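Local coordinates for putative oxidoreductase YfjR (Streptomyces aurantiacus, PDB 4OQZ), which probably reduces imines with NADPH as an imine reductase of the HIBADH-related family, built on a Rossmann-type cofactor domain, at residues R233-V245 / P258-D270. Numbering follows the deposited sequence.
Sequences RLSMGVASMEHVV and PRAVLDAFHRGAD
Met241 threads into the face of the helix containing Pro258, Val261, Leu262 and Phe265, a knob set into the hole these four make. Its CB lies 4.0 Å from Leu262 CB. One atom further on, CG comes to 3.6 Å from Phe265 CD2, approaching the ring obliquely. SD then runs past Val261 CG1 at 3.9 Å, and the terminal CE comes to 3.1 Å from Pro258 O and also rests on Val261. Bends at chi2 (-43°) and chi3 (-64°) fold the thioether back along the partner helix toward Pro258. Leu262 and Phe265 are knobs in the other direction: the two methyls of Leu262 divide between Val238 and Glu242 on one branch and Val245 on the other, while Phe265 fits among Leu234, Gly237, Val238 and Met241. At the outer edge the contact turns polar. His266 NE2 donates to Glu242 OE1 over 3.2 Å, a bent bond (136°) that lies near the imidazole plane but meets the carboxylate on its anti side, from somewhat out of its plane. Val238 CG1 covers one face of the same imidazole in a CH-pi contact, 3.9 Å from its centroid, so the ring is held by both face and edge. With an alanine at Glu242, His266 NE2 would probably lose this acceptor, leaving the imidazole freer to turn, and Leu262 CD1 would lose its packing against Glu242 CG. The two helices, 234-250 and 256-269, follow one another in the chain and pack as an antiparallel pair within the helical C-terminal domain; the axes of segments 234-245 and 258-269 come within 8.8 Å. Phe278 from the following loop covers Leu234 and Phe265, and Trp177, on helix 163-191 of the second subunit, packs on Met241 and meets the Phe265 ring nearly at right angles, so that helix packs against this pair at the dimer interface.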
ATOM      1  N   ARG A 233      -1.987  -1.032  19.655  1.00 61.34           N
ATOM      2  CA  ARG A 233      -2.121   0.270  20.290  1.00 64.72           C
ATOM      3  C   ARG A 233      -1.555   1.376  19.378  1.00 67.30           C
ATOM      4  O   ARG A 233      -0.455   1.211  18.833  1.00 61.93           O
ATOM      5  CB  ARG A 233      -1.471   0.271  21.695  1.00 71.61           C
ATOM      6  CG  ARG A 233      -2.129  -0.713  22.677  1.00 84.67           C
ATOM      7  CD  ARG A 233      -1.152  -1.693  23.333  1.00 96.20           C
ATOM      8  NE  ARG A 233      -0.608  -2.710  22.415  1.00 96.03           N
ATOM      9  CZ  ARG A 233      -0.912  -4.009  22.440  1.00101.71           C
ATOM     10  NH1 ARG A 233      -1.793  -4.476  23.315  1.00 98.29           N
ATOM     11  NH2 ARG A 233      -0.338  -4.846  21.587  1.00 79.06           N
ATOM     12  N   LEU A 234      -2.311   2.499  19.208  1.00 66.09           N
ATOM     13  CA  LEU A 234      -1.940   3.647  18.358  1.00 64.14           C
ATOM     14  C   LEU A 234      -0.572   4.256  18.713  1.00 68.24           C
ATOM     15  O   LEU A 234       0.187   4.634  17.814  1.00 64.79           O
ATOM     16  CB  LEU A 234      -3.058   4.720  18.353  1.00 66.32           C
ATOM     17  CG  LEU A 234      -2.799   6.026  17.569  1.00 70.22           C
ATOM     18  CD1 LEU A 234      -2.641   5.786  16.078  1.00 65.46           C
ATOM     19  CD2 LEU A 234      -3.876   7.036  17.817  1.00 75.57           C
ATOM     20  N   SER A 235      -0.268   4.324  20.018  1.00 69.13           N
ATOM     21  CA  SER A 235       0.978   4.840  20.602  1.00 70.59           C
ATOM     22  C   SER A 235       2.204   4.081  20.089  1.00 73.51           C
ATOM     23  O   SER A 235       3.251   4.697  19.875  1.00 74.41           O
ATOM     24  CB  SER A 235       0.913   4.759  22.123  1.00 76.83           C
ATOM     25  OG  SER A 235       0.675   3.426  22.552  1.00 81.92           O
ATOM     26  N   MET A 236       2.070   2.755  19.875  1.00 68.11           N
ATOM     27  CA  MET A 236       3.146   1.921  19.333  1.00 65.56           C
ATOM     28  C   MET A 236       3.302   2.179  17.833  1.00 63.62           C
ATOM     29  O   MET A 236       4.400   2.042  17.313  1.00 61.92           O
ATOM     30  CB  MET A 236       2.891   0.434  19.568  1.00 67.93           C
ATOM     31  CG  MET A 236       2.541   0.080  20.990  1.00 75.99           C
ATOM     32  SD  MET A 236       2.103  -1.677  21.194  1.00 81.12           S
ATOM     33  CE  MET A 236       1.334  -2.103  19.527  1.00 73.24           C
ATOM     34  N   GLY A 237       2.203   2.524  17.162  1.00 57.53           N
ATOM     35  CA  GLY A 237       2.186   2.889  15.749  1.00 53.63           C
ATOM     36  C   GLY A 237       2.916   4.196  15.541  1.00 56.31           C
ATOM     37  O   GLY A 237       3.761   4.307  14.646  1.00 54.26           O
ATOM     38  N   VAL A 238       2.628   5.178  16.418  1.00 56.69           N
ATOM     39  CA  VAL A 238       3.281   6.493  16.465  1.00 58.51           C
ATOM     40  C   VAL A 238       4.791   6.278  16.616  1.00 63.36           C
ATOM     41  O   VAL A 238       5.560   6.874  15.866  1.00 62.98           O
ATOM     42  CB  VAL A 238       2.744   7.399  17.621  1.00 66.38           C
ATOM     43  CG1 VAL A 238       3.477   8.736  17.659  1.00 68.24           C
ATOM     44  CG2 VAL A 238       1.240   7.623  17.512  1.00 67.42           C
ATOM     45  N   ALA A 239       5.204   5.429  17.583  1.00 61.59           N
ATOM     46  CA  ALA A 239       6.616   5.149  17.879  1.00 61.29           C
ATOM     47  C   ALA A 239       7.304   4.417  16.744  1.00 60.84           C
ATOM     48  O   ALA A 239       8.483   4.643  16.511  1.00 60.52           O
ATOM     49  CB  ALA A 239       6.742   4.352  19.170  1.00 63.14           C
ATOM     50  N   SER A 240       6.578   3.533  16.045  1.00 55.16           N
ATOM     51  CA  SER A 240       7.118   2.788  14.927  1.00 51.62           C
ATOM     52  C   SER A 240       7.359   3.764  13.768  1.00 55.17           C
ATOM     53  O   SER A 240       8.425   3.737  13.151  1.00 52.66           O
ATOM     54  CB  SER A 240       6.180   1.655  14.533  1.00 52.49           C
ATOM     55  OG  SER A 240       6.720   0.911  13.454  1.00 51.30           O
ATOM     56  N   MET A 241       6.400   4.680  13.541  1.00 52.81           N
ATOM     57  CA  MET A 241       6.545   5.699  12.513  1.00 52.64           C
ATOM     58  C   MET A 241       7.664   6.708  12.824  1.00 58.01           C
ATOM     59  O   MET A 241       8.307   7.190  11.888  1.00 57.70           O
ATOM     60  CB  MET A 241       5.211   6.381  12.205  1.00 55.23           C
ATOM     61  CG  MET A 241       4.416   5.678  11.135  1.00 54.28           C
ATOM     62  SD  MET A 241       5.368   5.106   9.693  1.00 54.71           S
ATOM     63  CE  MET A 241       5.967   6.708   8.981  1.00 52.45           C
ATOM     64  N   GLU A 242       7.937   6.969  14.124  1.00 56.47           N
ATOM     65  CA  GLU A 242       9.031   7.855  14.565  1.00 59.67           C
ATOM     66  C   GLU A 242      10.363   7.227  14.131  1.00 63.56           C
ATOM     67  O   GLU A 242      11.220   7.927  13.611  1.00 64.52           O
ATOM     68  CB  GLU A 242       9.022   8.060  16.096  1.00 64.14           C
ATOM     69  CG  GLU A 242       7.863   8.885  16.636  1.00 79.62           C
ATOM     70  CD  GLU A 242       8.150  10.229  17.282  1.00106.56           C
ATOM     71  OE1 GLU A 242       7.261  10.716  18.018  1.00 93.97           O
ATOM     72  OE2 GLU A 242       9.230  10.813  17.031  1.00110.05           O
ATOM     73  N   HIS A 243      10.492   5.891  14.282  1.00 58.54           N
ATOM     74  CA  HIS A 243      11.659   5.101  13.884  1.00 56.17           C
ATOM     75  C   HIS A 243      11.871   5.130  12.371  1.00 59.38           C
ATOM     76  O   HIS A 243      13.018   5.287  11.937  1.00 60.26           O
ATOM     77  CB  HIS A 243      11.537   3.653  14.407  1.00 54.58           C
ATOM     78  CG  HIS A 243      11.539   3.541  15.903  1.00 58.75           C
ATOM     79  ND1 HIS A 243      12.121   4.518  16.709  1.00 62.76           N
ATOM     80  CD2 HIS A 243      11.041   2.566  16.697  1.00 59.22           C
ATOM     81  CE1 HIS A 243      11.943   4.109  17.954  1.00 62.95           C
ATOM     82  NE2 HIS A 243      11.300   2.941  17.999  1.00 61.56           N
ATOM     83  N   VAL A 244      10.768   4.990  11.568  1.00 52.70           N
ATOM     84  CA  VAL A 244      10.784   5.073  10.098  1.00 49.21           C
ATOM     85  C   VAL A 244      11.309   6.475   9.732  1.00 52.60           C
ATOM     86  O   VAL A 244      12.257   6.576   8.955  1.00 51.57           O
ATOM     87  CB  VAL A 244       9.396   4.750   9.462  1.00 50.83           C
ATOM     88  CG1 VAL A 244       9.341   5.161   7.983  1.00 49.24           C
ATOM     89  CG2 VAL A 244       9.051   3.257   9.611  1.00 48.43           C
ATOM     90  N   VAL A 245      10.746   7.539  10.348  1.00 51.53           N
ATOM     91  CA  VAL A 245      11.199   8.939  10.160  1.00 53.26           C
ATOM     92  C   VAL A 245      12.682   9.095  10.530  1.00 60.82           C
ATOM     93  O   VAL A 245      13.418   9.770   9.801  1.00 62.88           O
ATOM     94  CB  VAL A 245      10.287   9.962  10.904  1.00 59.32           C
ATOM     95  CG1 VAL A 245      10.999  11.295  11.172  1.00 62.87           C
ATOM     96  CG2 VAL A 245       8.995  10.208  10.132  1.00 58.21           C
ATOM     97  N   PRO A 258       7.058   9.818   5.021  1.00 50.96           N
ATOM     98  CA  PRO A 258       6.897   9.193   6.343  1.00 49.05           C
ATOM     99  C   PRO A 258       6.444  10.155   7.434  1.00 49.23           C
ATOM    100  O   PRO A 258       5.776   9.709   8.351  1.00 45.42           O
ATOM    101  CB  PRO A 258       8.292   8.638   6.650  1.00 51.44           C
ATOM    102  CG  PRO A 258       8.978   8.544   5.335  1.00 56.07           C
ATOM    103  CD  PRO A 258       8.473   9.736   4.586  1.00 53.36           C
ATOM    104  N   ARG A 259       6.812  11.464   7.388  1.00 48.80           N
ATOM    105  CA  ARG A 259       6.308  12.321   8.452  1.00 51.03           C
ATOM    106  C   ARG A 259       4.824  12.591   8.297  1.00 56.13           C
ATOM    107  O   ARG A 259       4.116  12.592   9.287  1.00 58.63           O
ATOM    108  CB  ARG A 259       7.168  13.577   8.762  1.00 55.85           C
ATOM    109  CG  ARG A 259       7.368  14.584   7.639  1.00 66.16           C
ATOM    110  CD  ARG A 259       8.207  15.789   8.089  1.00 77.76           C
ATOM    111  NE  ARG A 259       9.599  15.452   8.421  1.00 81.55           N
ATOM    112  CZ  ARG A 259      10.052  15.188   9.648  1.00 93.21           C
ATOM    113  NH1 ARG A 259      11.333  14.904   9.842  1.00 73.21           N
ATOM    114  NH2 ARG A 259       9.231  15.228  10.692  1.00 83.35           N
ATOM    115  N   ALA A 260       4.336  12.675   7.058  1.00 53.22           N
ATOM    116  CA  ALA A 260       2.908  12.835   6.747  1.00 54.52           C
ATOM    117  C   ALA A 260       2.079  11.706   7.376  1.00 56.41           C
ATOM    118  O   ALA A 260       1.010  11.971   7.936  1.00 58.94           O
ATOM    119  CB  ALA A 260       2.716  12.834   5.244  1.00 54.10           C
ATOM    120  N   VAL A 261       2.610  10.456   7.332  1.00 49.73           N
ATOM    121  CA  VAL A 261       1.999   9.257   7.939  1.00 46.29           C
ATOM    122  C   VAL A 261       2.092   9.381   9.464  1.00 52.45           C
ATOM    123  O   VAL A 261       1.088   9.190  10.146  1.00 52.74           O
ATOM    124  CB  VAL A 261       2.646   7.949   7.398  1.00 45.04           C
ATOM    125  CG1 VAL A 261       2.163   6.708   8.156  1.00 42.67           C
ATOM    126  CG2 VAL A 261       2.421   7.807   5.900  1.00 42.28           C
ATOM    127  N   LEU A 262       3.291   9.715   9.996  1.00 51.85           N
ATOM    128  CA  LEU A 262       3.524   9.940  11.432  1.00 54.71           C
ATOM    129  C   LEU A 262       2.575  11.015  11.951  1.00 64.31           C
ATOM    130  O   LEU A 262       2.000  10.833  13.017  1.00 64.48           O
ATOM    131  CB  LEU A 262       4.992  10.370  11.689  1.00 55.67           C
ATOM    132  CG  LEU A 262       5.385  10.947  13.072  1.00 62.17           C
ATOM    133  CD1 LEU A 262       5.288   9.900  14.189  1.00 60.50           C
ATOM    134  CD2 LEU A 262       6.782  11.484  13.036  1.00 67.18           C
ATOM    135  N   ASP A 263       2.405  12.128  11.192  1.00 65.26           N
ATOM    136  CA  ASP A 263       1.530  13.258  11.557  1.00 69.39           C
ATOM    137  C   ASP A 263       0.104  12.798  11.816  1.00 75.15           C
ATOM    138  O   ASP A 263      -0.482  13.237  12.797  1.00 79.17           O
ATOM    139  CB  ASP A 263       1.547  14.373  10.487  1.00 72.75           C
ATOM    140  CG  ASP A 263       2.825  15.201  10.395  1.00 84.15           C
ATOM    141  OD1 ASP A 263       3.460  15.447  11.454  1.00 87.83           O
ATOM    142  OD2 ASP A 263       3.154  15.660   9.276  1.00 85.42           O
ATOM    143  N   ALA A 264      -0.431  11.880  10.969  1.00 69.10           N
ATOM    144  CA  ALA A 264      -1.775  11.318  11.126  1.00 68.17           C
ATOM    145  C   ALA A 264      -1.906  10.436  12.372  1.00 71.95           C
ATOM    146  O   ALA A 264      -2.964  10.446  12.992  1.00 74.78           O
ATOM    147  CB  ALA A 264      -2.184  10.550   9.888  1.00 64.86           C
ATOM    148  N   PHE A 265      -0.835   9.721  12.764  1.00 64.48           N
ATOM    149  CA  PHE A 265      -0.802   8.876  13.955  1.00 64.06           C
ATOM    150  C   PHE A 265      -0.650   9.698  15.221  1.00 75.03           C
ATOM    151  O   PHE A 265      -1.377   9.433  16.178  1.00 75.47           O
ATOM    152  CB  PHE A 265       0.298   7.817  13.861  1.00 62.78           C
ATOM    153  CG  PHE A 265       0.068   6.724  12.837  1.00 60.28           C
ATOM    154  CD1 PHE A 265      -1.176   6.557  12.233  1.00 63.15           C
ATOM    155  CD2 PHE A 265       1.081   5.830  12.513  1.00 59.78           C
ATOM    156  CE1 PHE A 265      -1.385   5.540  11.288  1.00 61.07           C
ATOM    157  CE2 PHE A 265       0.865   4.804  11.588  1.00 58.76           C
ATOM    158  CZ  PHE A 265      -0.363   4.671  10.978  1.00 56.38           C
ATOM    159  N   HIS A 266       0.295  10.689  15.234  1.00 76.23           N
ATOM    160  CA  HIS A 266       0.550  11.613  16.355  1.00 81.87           C
ATOM    161  C   HIS A 266      -0.735  12.384  16.627  1.00 89.78           C
ATOM    162  O   HIS A 266      -1.185  12.433  17.772  1.00 93.58           O
ATOM    163  CB  HIS A 266       1.725  12.561  16.055  1.00 84.67           C
ATOM    164  CG  HIS A 266       2.769  12.584  17.134  1.00 90.92           C
ATOM    165  ND1 HIS A 266       2.493  13.091  18.407  1.00 97.64           N
ATOM    166  CD2 HIS A 266       4.065  12.195  17.090  1.00 91.59           C
ATOM    167  CE1 HIS A 266       3.621  12.969  19.092  1.00 98.01           C
ATOM    168  NE2 HIS A 266       4.594  12.431  18.345  1.00 94.88           N
ATOM    169  N   ARG A 267      -1.354  12.931  15.557  1.00 85.94           N
ATOM    170  CA  ARG A 267      -2.676  13.551  15.589  1.00 89.38           C
ATOM    171  C   ARG A 267      -3.550  12.309  15.665  1.00 93.78           C
ATOM    172  O   ARG A 267      -3.356  11.385  14.891  1.00 92.18           O
ATOM    173  CB  ARG A 267      -2.922  14.343  14.286  1.00 87.99           C
ATOM    174  CG  ARG A 267      -4.377  14.631  13.945  1.00 92.11           C
ATOM    175  CD  ARG A 267      -4.700  14.098  12.562  1.00 85.15           C
ATOM    176  NE  ARG A 267      -4.741  15.155  11.549  1.00 86.19           N
ATOM    177  CZ  ARG A 267      -5.743  15.336  10.691  1.00107.51           C
ATOM    178  NH1 ARG A 267      -5.704  16.333   9.816  1.00 98.94           N
ATOM    179  NH2 ARG A 267      -6.793  14.521  10.700  1.00 98.38           N
ATOM    180  N   GLY A 268      -4.402  12.219  16.652  1.00 93.34           N
ATOM    181  CA  GLY A 268      -5.161  10.993  16.835  1.00 91.20           C
ATOM    182  C   GLY A 268      -4.905  10.493  18.234  1.00 96.63           C
ATOM    183  O   GLY A 268      -5.853  10.207  18.961  1.00 98.97           O
ATOM    184  N   ALA A 269      -3.618  10.468  18.646  1.00 90.90           N
ATOM    185  CA  ALA A 269      -3.198  10.115  20.004  1.00 91.95           C
ATOM    186  C   ALA A 269      -3.720  11.217  20.954  1.00100.05           C
ATOM    187  O   ALA A 269      -3.892  11.000  22.161  1.00101.95           O
ATOM    188  CB  ALA A 269      -1.682  10.033  20.069  1.00 90.96           C
ATOM    189  N   ASP A 270      -4.045  12.378  20.350  1.00 96.82           N
ATOM    190  CA  ASP A 270      -4.617  13.569  20.949  1.00101.24           C
ATOM    191  C   ASP A 270      -6.153  13.426  21.130  1.00104.36           C
ATOM    192  O   ASP A 270      -6.841  14.422  21.385  1.00107.41           O
ATOM    193  CB  ASP A 270      -4.248  14.797  20.081  1.00103.58           C
ATOM    194  CG  ASP A 270      -2.760  14.977  19.784  1.00102.64           C
ATOM    195  OD1 ASP A 270      -2.425  15.818  18.922  1.00100.47           O
ATOM    196  OD2 ASP A 270      -1.931  14.289  20.427  1.00105.22           O
TER